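Local coordinates for flavodoxin (Streptococcus pneumoniae, PDB 5LJI), which binds flavin mononucleotide and probably serves as a low-potential electron donor to a number of redox enzymes, at residues Ile6-Met11 with Val35-Thr40; Asp70-Leu75 with Val102-Arg107. All coordinates share one frame; numbering follows the deposited sequence.

Contact 1: Ile6-Met11 with Val35-Thr40; sequences IVFASM and VDECTT. With CA (calcium ion), chain D; FMN (flavin mononucleotide), chain C.
The ring of Phe8 lies across the backbone of the neighbouring strand, with CA of Glu37 over one face, 4.1 Å from the ring centroid, in a CH-pi contact. Its CD1 meets CG1 of Val35 at 3.8 Å. With CG lodged between backbone N and carbonyl carbon (chi1 77°), the ring leans over residues 35-37, and Ala19 of helix 14-28 touches it too. On the other sheet face CG1 of Val7 rests 3.8 Å from CB of Cys38, and beyond it CB of Ala9 touches SG of Cys38, a small methyl against the sulfur. Branched Ile6, Val7 and Val35 suit the extended backbone, where three bonds join the strands: Asp36 N to Ile6 O, Phe8 N to Asp36 O (3.0 Å, N-H...O 163°) and Cys38 N to Phe8 O.

At the strand edge both carboxylate oxygens of Asp36 bind a calcium ion, OD2 at 2.5 Å; Asp34 binds it too, and a water lies within hydrogen-bonding distance of OD2 and Ile6 O. At the far end the chain turns polar: OG of Ser10 hydrogen-bonds phosphate oxygen O3P of FMN, and N of Met11, here selenomethionine, donates to O2P. Two adjacent parallel strands joined through helix 14-28, with the first running into a phosphate-binding loop, form the beta-alpha-beta unit that opens the flavodoxin fold.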
ATOM      1  N   ILE A   6      -6.597  -2.650   2.206  1.00 24.93           N
ATOM      2  CA  ILE A   6      -5.757  -2.251   1.153  1.00 25.62           C
ATOM      3  C   ILE A   6      -6.508  -1.198   0.358  1.00 24.48           C
ATOM      4  O   ILE A   6      -7.614  -1.420  -0.134  1.00 24.77           O
ATOM      5  CB  ILE A   6      -5.439  -3.418   0.191  1.00 27.51           C
ATOM      6  CG1 ILE A   6      -4.713  -4.540   0.967  1.00 28.09           C
ATOM      7  CG2 ILE A   6      -4.657  -2.940  -1.030  1.00 28.16           C
ATOM      8  CD1 ILE A   6      -4.589  -5.831   0.224  1.00 26.81           C
ATOM      9  N   VAL A   7      -5.849  -0.069   0.197  1.00 23.67           N
ATOM     10  CA  VAL A   7      -6.303   1.025  -0.620  1.00 23.20           C
ATOM     11  C   VAL A   7      -5.325   1.336  -1.754  1.00 23.12           C
ATOM     12  O   VAL A   7      -4.141   1.531  -1.517  1.00 24.88           O
ATOM     13  CB  VAL A   7      -6.546   2.284   0.277  1.00 23.35           C
ATOM     14  CG1 VAL A   7      -7.015   3.434  -0.603  1.00 24.23           C
ATOM     15  CG2 VAL A   7      -7.589   2.028   1.379  1.00 22.97           C
ATOM     16  N   PHE A   8      -5.810   1.371  -3.005  1.00 24.27           N
ATOM     17  CA  PHE A   8      -4.979   1.543  -4.176  1.00 23.91           C
ATOM     18  C   PHE A   8      -5.426   2.712  -5.121  1.00 26.04           C
ATOM     19  O   PHE A   8      -6.592   3.082  -5.174  1.00 26.17           O
ATOM     20  CB  PHE A   8      -4.895   0.248  -4.962  1.00 24.73           C
ATOM     21  CG  PHE A   8      -6.116  -0.059  -5.797  1.00 25.33           C
ATOM     22  CD1 PHE A   8      -7.226  -0.707  -5.229  1.00 26.68           C
ATOM     23  CD2 PHE A   8      -6.201   0.353  -7.139  1.00 28.36           C
ATOM     24  CE1 PHE A   8      -8.393  -0.913  -5.973  1.00 27.08           C
ATOM     25  CE2 PHE A   8      -7.360   0.098  -7.922  1.00 29.22           C
ATOM     26  CZ  PHE A   8      -8.461  -0.540  -7.325  1.00 28.00           C
ATOM     27  N   ALA A   9      -4.468   3.254  -5.865  1.00 24.96           N
ATOM     28  CA  ALA A   9      -4.733   4.134  -7.006  1.00 26.87           C
ATOM     29  C   ALA A   9      -4.032   3.503  -8.188  1.00 27.98           C
ATOM     30  O   ALA A   9      -2.962   2.924  -8.022  1.00 27.80           O
ATOM     31  CB  ALA A   9      -4.182   5.507  -6.759  1.00 24.89           C
ATOM     32  N   SER A  10      -4.693   3.503  -9.334  1.00 31.12           N
ATOM     33  CA  SER A  10      -4.141   2.936 -10.555  1.00 33.67           C
ATOM     34  C   SER A  10      -4.851   3.529 -11.757  1.00 38.79           C
ATOM     35  O   SER A  10      -6.077   3.489 -11.842  1.00 38.59           O
ATOM     36  CB  SER A  10      -4.302   1.420 -10.577  1.00 33.56           C
ATOM     37  OG  SER A  10      -3.608   0.875 -11.705  1.00 32.79           O
HETATM   38  N   MSE A  11      -4.080   4.061 -12.693  1.00 43.08           N
HETATM   39  CA  MSE A  11      -4.637   4.643 -13.889  1.00 48.30           C
HETATM   40  C   MSE A  11      -4.605   3.651 -15.008  1.00 47.88           C
HETATM   41  O   MSE A  11      -5.515   3.579 -15.790  1.00 50.71           O
HETATM   42  CB  MSE A  11      -3.785   5.846 -14.232  1.00 53.22           C
HETATM   43  CG  MSE A  11      -4.558   6.905 -14.998  1.00 64.00           C
HETATM   44 SE   MSE A  11      -3.388   8.508 -15.152  1.00 76.61          SE
HETATM   45  CE  MSE A  11      -1.983   7.777 -16.335  1.00 68.79           C
ATOM     46  N   VAL A  35     -10.356  -4.566  -0.304  1.00 28.71           N
ATOM     47  CA  VAL A  35      -9.618  -3.848  -1.327  1.00 28.53           C
ATOM     48  C   VAL A  35     -10.516  -2.738  -1.916  1.00 29.35           C
ATOM     49  O   VAL A  35     -11.558  -3.019  -2.460  1.00 30.77           O
ATOM     50  CB  VAL A  35      -9.233  -4.744  -2.511  1.00 27.01           C
ATOM     51  CG1 VAL A  35      -8.475  -3.933  -3.549  1.00 26.74           C
ATOM     52  CG2 VAL A  35      -8.455  -5.986  -2.070  1.00 26.96           C
ATOM     53  N   ASP A  36     -10.040  -1.505  -1.894  1.00 30.20           N
ATOM     54  CA  ASP A  36     -10.784  -0.345  -2.406  1.00 32.31           C
ATOM     55  C   ASP A  36      -9.905   0.612  -3.178  1.00 32.69           C
ATOM     56  O   ASP A  36      -8.723   0.849  -2.842  1.00 31.29           O
ATOM     57  CB  ASP A  36     -11.460   0.435  -1.245  1.00 30.93           C
ATOM     58  CG  ASP A  36     -12.583  -0.362  -0.579  1.00 31.50           C
ATOM     59  OD1 ASP A  36     -13.721  -0.379  -1.118  1.00 30.71           O
ATOM     60  OD2 ASP A  36     -12.344  -0.975   0.505  1.00 33.22           O
ATOM     61  N   GLU A  37     -10.514   1.183  -4.197  1.00 35.25           N
ATOM     62  CA  GLU A  37      -9.969   2.316  -4.934  1.00 37.22           C
ATOM     63  C   GLU A  37      -9.985   3.558  -3.986  1.00 36.46           C
ATOM     64  O   GLU A  37     -10.969   3.747  -3.286  1.00 31.46           O
ATOM     65  CB  GLU A  37     -10.828   2.476  -6.180  1.00 43.89           C
ATOM     66  CG  GLU A  37     -10.978   3.916  -6.667  1.00 56.59           C
ATOM     67  CD  GLU A  37      -9.688   4.456  -7.220  1.00 58.90           C
ATOM     68  OE1 GLU A  37      -8.923   3.579  -7.684  1.00 70.09           O
ATOM     69  OE2 GLU A  37      -9.462   5.705  -7.229  1.00 57.45           O
ATOM     70  N   CYS A  38      -8.892   4.350  -3.938  1.00 36.57           N
ATOM     71  CA  CYS A  38      -8.730   5.461  -2.984  1.00 40.63           C
ATOM     72  C   CYS A  38      -9.839   6.521  -2.987  1.00 43.77           C
ATOM     73  O   CYS A  38     -10.013   7.220  -2.000  1.00 43.60           O
ATOM     74  CB  CYS A  38      -7.377   6.193  -3.165  1.00 43.90           C
ATOM     75  SG  CYS A  38      -7.078   6.951  -4.799  1.00 47.50           S
ATOM     76  N   THR A  39     -10.548   6.638  -4.104  1.00 43.42           N
ATOM     77  CA  THR A  39     -11.620   7.625  -4.278  1.00 45.77           C
ATOM     78  C   THR A  39     -12.909   7.203  -3.608  1.00 46.71           C
ATOM     79  O   THR A  39     -13.804   8.005  -3.433  1.00 53.74           O
ATOM     80  CB  THR A  39     -11.856   7.774  -5.798  1.00 48.45           C
ATOM     81  OG1 THR A  39     -10.985   8.801  -6.286  1.00 52.52           O
ATOM     82  CG2 THR A  39     -13.301   8.048  -6.194  1.00 51.72           C
ATOM     83  N   THR A  40     -13.017   5.930  -3.262  1.00 43.84           N
ATOM     84  CA  THR A  40     -14.279   5.348  -2.832  1.00 40.17           C
ATOM     85  C   THR A  40     -14.359   5.156  -1.331  1.00 39.59           C
ATOM     86  O   THR A  40     -15.331   4.598  -0.829  1.00 39.72           O
ATOM     87  CB  THR A  40     -14.487   3.971  -3.497  1.00 39.74           C
ATOM     88  OG1 THR A  40     -13.470   3.030  -3.045  1.00 36.17           O
ATOM     89  CG2 THR A  40     -14.456   4.103  -5.024  1.00 39.78           C
TER
HETATM   90 CA    CA D 202     -14.564  -2.019   0.647  1.00 34.34          CA
HETATM   91  N1  FMN C 201       7.416   6.424 -12.025  1.00 26.65           N
HETATM   92  C2  FMN C 201       8.242   6.658 -11.012  1.00 28.94           C
HETATM   93  O2  FMN C 201       8.769   5.708 -10.362  1.00 25.46           O
HETATM   94  N3  FMN C 201       8.545   7.923 -10.702  1.00 31.75           N
HETATM   95  C4  FMN C 201       8.096   9.011 -11.362  1.00 33.32           C
HETATM   96  O4  FMN C 201       8.476  10.170 -11.092  1.00 37.26           O
HETATM   97  C4A FMN C 201       7.173   8.825 -12.465  1.00 32.38           C
HETATM   98  N5  FMN C 201       6.665   9.843 -13.172  1.00 30.77           N
HETATM   99  C5A FMN C 201       5.839   9.575 -14.183  1.00 36.18           C
HETATM  100  C6  FMN C 201       5.304  10.604 -14.903  1.00 39.02           C
HETATM  101  C7  FMN C 201       4.424  10.330 -15.948  1.00 44.74           C
HETATM  102  C7M FMN C 201       3.847  11.455 -16.766  1.00 42.66           C
HETATM  103  C8  FMN C 201       4.057   8.932 -16.285  1.00 43.77           C
HETATM  104  C8M FMN C 201       3.112   8.613 -17.428  1.00 47.64           C
HETATM  105  C9  FMN C 201       4.598   7.894 -15.568  1.00 40.52           C
HETATM  106  C9A FMN C 201       5.449   8.165 -14.509  1.00 36.06           C
HETATM  107  N10 FMN C 201       5.968   7.142 -13.773  1.00 28.75           N
HETATM  108  C10 FMN C 201       6.861   7.419 -12.748  1.00 30.99           C
HETATM  109  C1' FMN C 201       5.685   5.722 -14.039  1.00 31.26           C
HETATM  110  C2' FMN C 201       4.276   5.264 -13.586  1.00 29.05           C
HETATM  111  O2' FMN C 201       4.099   5.427 -12.172  1.00 29.14           O
HETATM  112  C3' FMN C 201       4.148   3.807 -14.049  1.00 30.91           C
HETATM  113  O3' FMN C 201       3.784   3.974 -15.430  1.00 28.12           O
HETATM  114  C4' FMN C 201       3.100   2.990 -13.293  1.00 28.21           C
HETATM  115  O4' FMN C 201       3.216   1.672 -13.772  1.00 29.37           O
HETATM  116  C5' FMN C 201       1.684   3.500 -13.458  1.00 29.61           C
HETATM  117  O5' FMN C 201       0.787   2.813 -12.553  1.00 30.29           O
HETATM  118  P   FMN C 201      -0.693   2.367 -12.973  1.00 28.46           P
HETATM  119  O1P FMN C 201      -0.521   1.414 -14.145  1.00 31.20           O
HETATM  120  O2P FMN C 201      -1.534   3.573 -13.349  1.00 26.08           O
HETATM  121  O3P FMN C 201      -1.212   1.583 -11.706  1.00 23.93           O
HETATM  122  O   HOH W   1      -9.917  -1.111   1.810  1.00 21.91           O

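Contact 2: Asp70-Leu75 with Val102-Arg107; sequences DFYEDL and VDDFDR
Phe71 reaches Phe105 from the buried side of its helix, its CD1 lying 4.2 Å from CE1 of Phe105, which sits at the edge of the Phe71 ring. Both phenylalanines also rest on Val54 of strand 51-57, so large, wholly apolar rings are well suited to fill the layer between helices and sheet.

Tyr72 is, with Phe105, the main contributor to the contact. Its CG stands anti to the backbone N (chi1 -178°), which sends the long ring across the gap toward helix 100-111. There the CD1 edge is directed at the face of Phe105, over the ring centre, in a T-shaped (edge-to-face) stack with centroids 5.1 Å apart and planes at 88°. Farther out the hydroxyl reaches the backbone of the second helix, with OH 3.5 Å from Asp104 O, at best a weak hydrogen bond. Tyrosine fits this partly exposed place: its ring packs on Phe105 while its hydroxyl end lies near Asp104 and Arg107. These two are themselves paired one helical turn apart by a salt bridge, Arg107 NH1 to Asp104 OD1 at 3.2 Å.

One turn after Phe71, Leu75 points toward helix 100-111 and sets CD2 at the edge of the Phe105 ring, 3.9 Å from its CD1. The Leu75 side chain also touches Val108 and Phe109, extending the apolar seam. Phe105 is thus met over a face by Tyr72 and at its rim by Leu75. With axes 11.0 Å apart and 26° from parallel, the helix segments are bridged by long side chains instead of close backbones. Two neighbouring helices packed side by side on one face of a parallel sheet are characteristic of the three-layer alpha-beta-alpha sandwich of flavodoxins.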
ATOM      1  N   ASP A  70      -6.292  13.591  -1.590  1.00 38.67           N
ATOM      2  CA  ASP A  70      -7.202  13.693  -0.501  1.00 40.17           C
ATOM      3  C   ASP A  70      -6.924  12.628   0.546  1.00 37.89           C
ATOM      4  O   ASP A  70      -6.950  12.893   1.756  1.00 31.59           O
ATOM      5  CB  ASP A  70      -8.605  13.482  -1.033  1.00 45.68           C
ATOM      6  CG  ASP A  70      -9.502  14.569  -0.626  1.00 57.44           C
ATOM      7  OD1 ASP A  70      -9.808  14.608   0.614  1.00 64.07           O
ATOM      8  OD2 ASP A  70      -9.796  15.421  -1.549  1.00 57.20           O
ATOM      9  N   PHE A  71      -6.735  11.406   0.055  1.00 30.55           N
ATOM     10  CA  PHE A  71      -6.613  10.257   0.937  1.00 30.41           C
ATOM     11  C   PHE A  71      -5.336  10.413   1.776  1.00 28.23           C
ATOM     12  O   PHE A  71      -5.368  10.193   2.985  1.00 27.19           O
ATOM     13  CB  PHE A  71      -6.600   8.964   0.105  1.00 28.42           C
ATOM     14  CG  PHE A  71      -6.564   7.730   0.920  1.00 29.23           C
ATOM     15  CD1 PHE A  71      -5.359   7.193   1.312  1.00 29.29           C
ATOM     16  CD2 PHE A  71      -7.743   7.117   1.323  1.00 28.13           C
ATOM     17  CE1 PHE A  71      -5.316   6.030   2.079  1.00 30.97           C
ATOM     18  CE2 PHE A  71      -7.715   5.978   2.089  1.00 30.77           C
ATOM     19  CZ  PHE A  71      -6.493   5.419   2.479  1.00 31.27           C
ATOM     20  N   TYR A  72      -4.255  10.845   1.111  1.00 28.25           N
ATOM     21  CA  TYR A  72      -2.939  11.059   1.755  1.00 30.75           C
ATOM     22  C   TYR A  72      -3.060  12.053   2.894  1.00 31.40           C
ATOM     23  O   TYR A  72      -2.598  11.801   4.029  1.00 28.63           O
ATOM     24  CB  TYR A  72      -1.960  11.573   0.742  1.00 31.76           C
ATOM     25  CG  TYR A  72      -0.518  11.829   1.166  1.00 33.03           C
ATOM     26  CD1 TYR A  72       0.423  10.806   1.081  1.00 35.75           C
ATOM     27  CD2 TYR A  72      -0.064  13.100   1.515  1.00 33.75           C
ATOM     28  CE1 TYR A  72       1.749  10.995   1.385  1.00 36.44           C
ATOM     29  CE2 TYR A  72       1.281  13.302   1.831  1.00 37.73           C
ATOM     30  CZ  TYR A  72       2.195  12.221   1.747  1.00 39.24           C
ATOM     31  OH  TYR A  72       3.568  12.329   2.024  1.00 41.34           O
ATOM     32  N   GLU A  73      -3.770  13.134   2.598  1.00 31.79           N
ATOM     33  CA  GLU A  73      -3.908  14.231   3.558  1.00 36.16           C
ATOM     34  C   GLU A  73      -4.721  13.767   4.723  1.00 34.52           C
ATOM     35  O   GLU A  73      -4.342  14.002   5.843  1.00 32.85           O
ATOM     36  CB  GLU A  73      -4.571  15.428   2.913  1.00 39.56           C
ATOM     37  CG  GLU A  73      -3.700  16.157   1.926  1.00 44.57           C
ATOM     38  CD  GLU A  73      -4.427  17.453   1.475  1.00 56.34           C
ATOM     39  OE1 GLU A  73      -5.611  17.389   1.013  1.00 60.80           O
ATOM     40  OE2 GLU A  73      -3.858  18.545   1.625  1.00 57.99           O
ATOM     41  N   ASP A  74      -5.809  13.014   4.460  1.00 35.41           N
ATOM     42  CA  ASP A  74      -6.607  12.488   5.534  1.00 33.47           C
ATOM     43  C   ASP A  74      -5.830  11.420   6.341  1.00 32.80           C
ATOM     44  O   ASP A  74      -5.946  11.363   7.542  1.00 33.14           O
ATOM     45  CB  ASP A  74      -7.872  11.865   4.996  1.00 37.55           C
ATOM     46  CG  ASP A  74      -8.813  12.868   4.300  1.00 40.20           C
ATOM     47  OD1 ASP A  74      -8.573  14.098   4.225  1.00 41.05           O
ATOM     48  OD2 ASP A  74      -9.824  12.378   3.792  1.00 39.81           O
ATOM     49  N   LEU A  75      -5.090  10.534   5.688  1.00 29.05           N
ATOM     50  CA  LEU A  75      -4.265   9.588   6.443  1.00 30.83           C
ATOM     51  C   LEU A  75      -3.330  10.260   7.490  1.00 29.77           C
ATOM     52  O   LEU A  75      -3.160   9.752   8.653  1.00 28.52           O
ATOM     53  CB  LEU A  75      -3.469   8.676   5.508  1.00 28.38           C
ATOM     54  CG  LEU A  75      -2.553   7.662   6.170  1.00 29.57           C
ATOM     55  CD1 LEU A  75      -3.300   6.576   6.887  1.00 31.40           C
ATOM     56  CD2 LEU A  75      -1.712   6.994   5.108  1.00 29.70           C
ATOM     57  N   VAL A 102       5.666   5.716  -2.849  1.00 29.56           N
ATOM     58  CA  VAL A 102       5.806   4.667  -1.813  1.00 28.54           C
ATOM     59  C   VAL A 102       6.541   5.200  -0.548  1.00 30.10           C
ATOM     60  O   VAL A 102       6.066   5.035   0.573  1.00 26.44           O
ATOM     61  CB  VAL A 102       6.524   3.404  -2.358  1.00 28.20           C
ATOM     62  CG1 VAL A 102       6.893   2.487  -1.201  1.00 29.36           C
ATOM     63  CG2 VAL A 102       5.629   2.655  -3.357  1.00 29.25           C
ATOM     64  N   ASP A 103       7.715   5.803  -0.738  1.00 32.61           N
ATOM     65  CA  ASP A 103       8.420   6.463   0.364  1.00 33.61           C
ATOM     66  C   ASP A 103       7.597   7.576   1.035  1.00 32.92           C
ATOM     67  O   ASP A 103       7.635   7.760   2.268  1.00 33.52           O
ATOM     68  CB  ASP A 103       9.706   7.114  -0.148  1.00 37.05           C
ATOM     69  CG  ASP A 103      10.707   6.117  -0.669  1.00 40.45           C
ATOM     70  OD1 ASP A 103      10.653   4.892  -0.396  1.00 39.73           O
ATOM     71  OD2 ASP A 103      11.576   6.582  -1.407  1.00 45.80           O
ATOM     72  N   ASP A 104       6.857   8.337   0.250  1.00 31.46           N
ATOM     73  CA  ASP A 104       6.007   9.350   0.843  1.00 28.86           C
ATOM     74  C   ASP A 104       4.984   8.717   1.763  1.00 27.91           C
ATOM     75  O   ASP A 104       4.791   9.171   2.906  1.00 27.21           O
ATOM     76  CB  ASP A 104       5.307  10.186  -0.215  1.00 29.41           C
ATOM     77  CG  ASP A 104       6.280  10.899  -1.129  1.00 31.80           C
ATOM     78  OD1 ASP A 104       7.398  11.167  -0.687  1.00 35.31           O
ATOM     79  OD2 ASP A 104       5.951  11.210  -2.300  1.00 30.79           O
ATOM     80  N   PHE A 105       4.286   7.684   1.294  1.00 26.16           N
ATOM     81  CA  PHE A 105       3.246   7.051   2.144  1.00 25.92           C
ATOM     82  C   PHE A 105       3.863   6.389   3.369  1.00 27.22           C
ATOM     83  O   PHE A 105       3.236   6.273   4.423  1.00 25.90           O
ATOM     84  CB  PHE A 105       2.385   6.017   1.372  1.00 25.81           C
ATOM     85  CG  PHE A 105       1.131   6.601   0.799  1.00 26.45           C
ATOM     86  CD1 PHE A 105       0.005   6.814   1.615  1.00 28.95           C
ATOM     87  CD2 PHE A 105       1.065   6.956  -0.501  1.00 26.51           C
ATOM     88  CE1 PHE A 105      -1.158   7.400   1.124  1.00 30.80           C
ATOM     89  CE2 PHE A 105      -0.112   7.545  -1.023  1.00 30.07           C
ATOM     90  CZ  PHE A 105      -1.212   7.787  -0.208  1.00 29.60           C
ATOM     91  N   ASP A 106       5.066   5.907   3.199  1.00 28.84           N
ATOM     92  CA  ASP A 106       5.787   5.228   4.264  1.00 32.48           C
ATOM     93  C   ASP A 106       5.986   6.206   5.436  1.00 34.60           C
ATOM     94  O   ASP A 106       5.650   5.904   6.574  1.00 33.33           O
ATOM     95  CB  ASP A 106       7.123   4.782   3.682  1.00 34.48           C
ATOM     96  CG  ASP A 106       7.836   3.795   4.530  1.00 41.32           C
ATOM     97  OD1 ASP A 106       7.773   3.875   5.784  1.00 48.14           O
ATOM     98  OD2 ASP A 106       8.481   2.928   3.922  1.00 44.51           O
ATOM     99  N   ARG A 107       6.496   7.388   5.132  1.00 35.15           N
ATOM    100  CA  ARG A 107       6.756   8.381   6.155  1.00 39.32           C
ATOM    101  C   ARG A 107       5.474   8.985   6.722  1.00 34.52           C
ATOM    102  O   ARG A 107       5.403   9.295   7.903  1.00 32.36           O
ATOM    103  CB  ARG A 107       7.725   9.472   5.654  1.00 43.82           C
ATOM    104  CG  ARG A 107       7.175  10.392   4.588  1.00 51.59           C
ATOM    105  CD  ARG A 107       7.834  11.763   4.616  1.00 56.65           C
ATOM    106  NE  ARG A 107       7.248  12.618   3.590  1.00 58.83           N
ATOM    107  CZ  ARG A 107       7.740  12.770   2.364  1.00 58.44           C
ATOM    108  NH1 ARG A 107       8.852  12.144   2.002  1.00 58.59           N
ATOM    109  NH2 ARG A 107       7.109  13.556   1.497  1.00 58.79           N
TER

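Both contacts are largely buried, yet they belong to different layers. Contact 1 lies within the sheet, joining strand 3-8 to the outermost strand 32-37 mainly by backbone hydrogen bonds; contact 2 joins helices 69-75 and 100-111 on one sheet face, almost entirely through aromatic and aliphatic side chains. They share no helix or strand, but meet where CG1 of Val7 packs 3.7 Å from CZ of Phe71, so the Val7 face of the sheet packs against the helix layer of contact 2. Polar side-chain and ligand chemistry lies at the margins: calcium and the FMN phosphate at opposite ends of contact 1, and in contact 2 a salt bridge within one helix, between a buried aspartate and an exposed arginine.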